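Side-chain contacts in protein SCO1, mitochondrial (Saccharomyces cerevisiae, PDB 2B7K), which is required for the accumulation of cytochrome c oxidase subunits 1 and 2 and is thought to transport mitochondrial copper or insert it into the oxidase's active site: residues 62-65 / 66-69; 171-174 / 175-179. All coordinates share one frame; numbering follows the deposited sequence.

Contact 1: residues 62-65 / 66-69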
loop_
_atom_site.group_PDB
_atom_site.type_symbol
_atom_site.label_atom_id
_atom_site.label_comp_id
_atom_site.label_asym_id
_atom_site.label_seq_id
_atom_site.Cartn_x
_atom_site.Cartn_y
_atom_site.Cartn_z
ATOM N N ASP A 62 3.052 -4.077 10.538
ATOM C CA ASP A 62 2.777 -5.281 11.321
ATOM C C ASP A 62 1.288 -5.587 11.214
ATOM O O ASP A 62 0.900 -6.730 10.975
ATOM C CB ASP A 62 3.151 -5.078 12.791
ATOM C CG ASP A 62 4.606 -5.408 13.077
ATOM O OD1 ASP A 62 5.063 -5.149 14.213
ATOM O OD2 ASP A 62 5.293 -5.933 12.173
ATOM N N LYS A 63 0.460 -4.558 11.376
ATOM C CA LYS A 63 -0.985 -4.729 11.292
ATOM C C LYS A 63 -1.366 -5.261 9.914
ATOM O O LYS A 63 -2.218 -6.147 9.799
ATOM C CB LYS A 63 -1.705 -3.400 11.561
ATOM C CG LYS A 63 -3.232 -3.519 11.587
ATOM C CD LYS A 63 -3.915 -2.208 11.987
ATOM C CE LYS A 63 -3.633 -1.083 10.992
ATOM N NZ LYS A 63 -4.313 0.194 11.382
ATOM N N LEU A 64 -0.736 -4.720 8.872
ATOM C CA LEU A 64 -1.017 -5.151 7.504
ATOM C C LEU A 64 -0.714 -6.645 7.332
ATOM O O LEU A 64 -1.455 -7.365 6.664
ATOM C CB LEU A 64 -0.196 -4.325 6.503
ATOM C CG LEU A 64 -0.306 -4.716 5.022
ATOM C CD1 LEU A 64 -1.755 -4.562 4.563
ATOM C CD2 LEU A 64 0.622 -3.845 4.174
ATOM N N GLY A 65 0.375 -7.109 7.937
ATOM C CA GLY A 65 0.726 -8.514 7.834
ATOM C C GLY A 65 -0.348 -9.391 8.456
ATOM O O GLY A 65 -0.666 -10.469 7.942
ATOM N N LEU A 66 -0.913 -8.931 9.565
ATOM C CA LEU A 66 -1.971 -9.688 10.231
ATOM C C LEU A 66 -3.182 -9.754 9.310
ATOM O O LEU A 66 -3.804 -10.807 9.163
ATOM C CB LEU A 66 -2.363 -9.021 11.549
ATOM C CG LEU A 66 -1.317 -9.033 12.667
ATOM C CD1 LEU A 66 -1.908 -8.384 13.901
ATOM C CD2 LEU A 66 -0.897 -10.467 12.974
ATOM N N TRP A 67 -3.511 -8.621 8.696
ATOM C CA TRP A 67 -4.642 -8.555 7.773
ATOM C C TRP A 67 -4.457 -9.508 6.595
ATOM O O TRP A 67 -5.353 -10.289 6.266
ATOM C CB TRP A 67 -4.814 -7.138 7.213
ATOM C CG TRP A 67 -5.364 -6.112 8.172
ATOM C CD1 TRP A 67 -5.917 -6.335 9.398
ATOM C CD2 TRP A 67 -5.428 -4.699 7.952
ATOM N NE1 TRP A 67 -6.325 -5.142 9.961
ATOM C CE2 TRP A 67 -6.037 -4.123 9.092
ATOM C CE3 TRP A 67 -5.033 -3.862 6.897
ATOM C CZ2 TRP A 67 -6.257 -2.745 9.212
ATOM C CZ3 TRP A 67 -5.251 -2.489 7.013
ATOM C CH2 TRP A 67 -5.860 -1.946 8.165
ATOM N N LEU A 68 -3.304 -9.423 5.940
ATOM C CA LEU A 68 -3.023 -10.278 4.791
ATOM C C LEU A 68 -3.172 -11.763 5.098
ATOM O O LEU A 68 -3.800 -12.502 4.333
ATOM C CB LEU A 68 -1.618 -10.005 4.263
ATOM C CG LEU A 68 -1.433 -8.595 3.691
ATOM C CD1 LEU A 68 0.033 -8.364 3.346
ATOM C CD2 LEU A 68 -2.307 -8.422 2.458
ATOM N N ASN A 69 -2.605 -12.203 6.216
ATOM C CA ASN A 69 -2.698 -13.611 6.587
ATOM C C ASN A 69 -4.121 -14.044 6.928
ATOM O O ASN A 69 -4.525 -15.157 6.603
ATOM C CB ASN A 69 -1.754 -13.909 7.750
ATOM C CG ASN A 69 -0.325 -14.119 7.290
ATOM O OD1 ASN A 69 0.609 -14.096 8.089
ATOM N ND2 ASN A 69 -0.149 -14.337 5.990
#
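Lys63 lays its aliphatic chain over one face of the Trp67 indole, one helical turn further on. The two residues stand on helix 56-75, the helix between strands 44-49 and 80-85 in a beta-alpha-beta unit of the thioredoxin-like fold, and their side chains run side by side in the same direction. CG of Lys63 makes the CH-pi contact, 4.1 Å from the centroid of the five-membered ring of Trp67 and displaced toward the rim. Further along, Lys63 CE sits 3.6 Å from Trp67 CZ2, so the methylene chain follows the length of the bicycle. This course begins with CG anti to the backbone N (chi1 -176°), and a bend at chi3 keeps CE beside the benzo ring. Lys63 NZ hydrogen-bonds to the carbonyl oxygen of Tyr165 and Trp67 NE1 to that of Asp166; the second bond is likely to restrain the rotation of the indole, and together they tie the helix to the segment leading into helix 169-180.

Leu64 faces the sheet and touches Ile45 and Phe148. Its CD1 comes within 4.1 Å of Trp67 CE3, the two side chains crossing at about a right angle, while Leu64 CG lies 4.0 Å from Leu68 CD1. The Phe148 ring also meets the indole, their planes turned by about 60°, and the leucine and tryptophan together form part of the hydrophobic layer between helix and sheet. Backbone bonds of the i to i+4 kind run through all of this; the Leu68 N-H reaches Leu64 O at 2.9 Å and 172°. The carbonyl oxygen of Lys63 has a double role, accepting the Trp67 N-H at 3.0 Å in the carbonyl plane and lying over a face of the same residue's ring, 3.5 Å from CG.

Contact 2: residues 171-174 / 175-179; sequences VDKI and VEHVK
Val171 and Val175 meet through methyl groups, CG1 of the first 3.9 Å from CG2 of the second, on the side of the turn that packs on Leu71. Three residues on from Val171, Ile174 lies alongside Val178, both pointing the same way, their CG2 atoms 4.1 Å apart; Leu79 borders the isoleucine, and Phe43 and Ile77 the valine. In Val178 the CG2 branch stands beside the backbone N, anti to the carbonyl carbon (chi1 177° for CG1), which also brings it to 3.3 Å from Ile174 O.

The main-chain bonds are regular at Val175 N to Val171 O (2.9 Å) and at Val178 N to Ile174 O, whereas the bond from His177 N to Lys173 O is weak. They belong to helix 169-180, the last helix of this thioredoxin-like domain, which lies against helix 56-75 and the edge strand 157-161.

The polar side chains form a separate group. Lys173 bends at chi2 (66°), bringing CE to 3.7 Å from His177 NE2, and Asp159 touches both residues. The charge of Lys173 lies near that of Glu176 without forming a salt bridge, Lys173 NZ and Glu176 OE2 being 4.2 Å apart. An alanine in place of Lys173 lacks the CE methylene beside the imidazole and the ammonium near Glu176; the ring would probably be freer to turn and the carboxylate would lose a nearby opposite charge. NE2 of His177 is buried here with no polar partner, while CD2 of the same ring lies 3.2 Å from the carbonyl oxygen of Lys173.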
loop_
_atom_site.group_PDB
_atom_site.type_symbol
_atom_site.label_atom_id
_atom_site.label_comp_id
_atom_site.label_asym_id
_atom_site.label_seq_id
_atom_site.Cartn_x
_atom_site.Cartn_y
_atom_site.Cartn_z
ATOM N N VAL A 171 -10.025 -6.204 8.500
ATOM C CA VAL A 171 -10.280 -7.346 7.636
ATOM C C VAL A 171 -11.739 -7.339 7.174
ATOM O O VAL A 171 -12.019 -7.550 5.996
ATOM C CB VAL A 171 -9.982 -8.673 8.363
ATOM C CG1 VAL A 171 -10.504 -9.853 7.533
ATOM C CG2 VAL A 171 -8.481 -8.814 8.585
ATOM N N ASP A 172 -12.663 -7.081 8.097
ATOM C CA ASP A 172 -14.090 -7.063 7.763
ATOM C C ASP A 172 -14.403 -6.087 6.629
ATOM O O ASP A 172 -15.166 -6.404 5.711
ATOM C CB ASP A 172 -14.936 -6.695 8.994
ATOM C CG ASP A 172 -14.839 -7.725 10.112
ATOM O OD1 ASP A 172 -14.687 -8.926 9.812
ATOM O OD2 ASP A 172 -14.936 -7.342 11.303
ATOM N N LYS A 173 -13.802 -4.900 6.696
ATOM C CA LYS A 173 -14.020 -3.863 5.694
ATOM C C LYS A 173 -13.476 -4.255 4.325
ATOM O O LYS A 173 -14.109 -4.008 3.300
ATOM C CB LYS A 173 -13.370 -2.551 6.147
ATOM C CG LYS A 173 -13.724 -1.347 5.283
ATOM C CD LYS A 173 -15.205 -1.014 5.400
ATOM C CE LYS A 173 -15.547 0.288 4.698
ATOM N NZ LYS A 173 -16.983 0.642 4.877
ATOM N N ILE A 174 -12.294 -4.861 4.302
ATOM C CA ILE A 174 -11.704 -5.278 3.040
ATOM C C ILE A 174 -12.541 -6.392 2.406
ATOM O O ILE A 174 -12.837 -6.350 1.213
ATOM C CB ILE A 174 -10.244 -5.741 3.261
ATOM C CG1 ILE A 174 -9.407 -4.537 3.710
ATOM C CG2 ILE A 174 -9.675 -6.348 1.988
ATOM C CD1 ILE A 174 -7.994 -4.875 4.133
ATOM N N VAL A 175 -12.937 -7.375 3.207
ATOM C CA VAL A 175 -13.751 -8.477 2.702
ATOM C C VAL A 175 -15.013 -7.939 2.027
ATOM O O VAL A 175 -15.365 -8.356 0.926
ATOM C CB VAL A 175 -14.148 -9.438 3.845
ATOM C CG1 VAL A 175 -15.100 -10.519 3.321
ATOM C CG2 VAL A 175 -12.892 -10.077 4.437
ATOM N N GLU A 176 -15.679 -7.004 2.693
ATOM C CA GLU A 176 -16.901 -6.388 2.175
ATOM C C GLU A 176 -16.693 -5.842 0.758
ATOM O O GLU A 176 -17.503 -6.084 -0.142
ATOM C CB GLU A 176 -17.336 -5.262 3.120
ATOM C CG GLU A 176 -18.649 -4.587 2.758
ATOM C CD GLU A 176 -19.051 -3.522 3.766
ATOM O OE1 GLU A 176 -20.125 -2.907 3.590
ATOM O OE2 GLU A 176 -18.297 -3.298 4.737
ATOM N N HIS A 177 -15.602 -5.110 0.563
ATOM C CA HIS A 177 -15.278 -4.529 -0.738
ATOM C C HIS A 177 -14.953 -5.565 -1.806
ATOM O O HIS A 177 -15.410 -5.465 -2.942
ATOM C CB HIS A 177 -14.092 -3.573 -0.605
ATOM C CG HIS A 177 -14.455 -2.228 -0.062
ATOM N ND1 HIS A 177 -15.213 -1.321 -0.771
ATOM C CD2 HIS A 177 -14.180 -1.640 1.126
ATOM C CE1 HIS A 177 -15.387 -0.232 -0.045
ATOM N NE2 HIS A 177 -14.771 -0.399 1.111
ATOM N N VAL A 178 -14.142 -6.553 -1.443
ATOM C CA VAL A 178 -13.742 -7.582 -2.389
ATOM C C VAL A 178 -14.901 -8.461 -2.840
ATOM O O VAL A 178 -15.075 -8.701 -4.040
ATOM C CB VAL A 178 -12.636 -8.480 -1.786
ATOM C CG1 VAL A 178 -12.272 -9.596 -2.750
ATOM C CG2 VAL A 178 -11.414 -7.637 -1.473
ATOM N N LYS A 179 -15.690 -8.932 -1.882
ATOM C CA LYS A 179 -16.811 -9.809 -2.203
ATOM C C LYS A 179 -17.979 -9.132 -2.908
ATOM O O LYS A 179 -18.744 -9.797 -3.608
ATOM C CB LYS A 179 -17.313 -10.515 -0.938
ATOM C CG LYS A 179 -16.279 -11.425 -0.294
ATOM C CD LYS A 179 -16.911 -12.606 0.446
ATOM C CE LYS A 179 -17.837 -12.175 1.577
ATOM N NZ LYS A 179 -19.097 -11.539 1.093
#

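In the fold
From the N terminus, the chain runs through strand 44-49 into helix 56-75, where contact 1 lies, and returns through strand 80-85. Contact 2 comes much later, on helix 169-180 after edge strand 157-161. Each is local to a single helix, so neither closes a long loop; they follow in series and neither nest nor cross. What joins them is packing between the helices: Trp67 CD1 touches Val171 CG2 at 3.7 Å, and the six-membered ring of the same indole approaches Ile174 CD1. Both approach from the side of the indole opposite Lys63, so Trp67 links the beta-alpha-beta unit to the C-terminal helix.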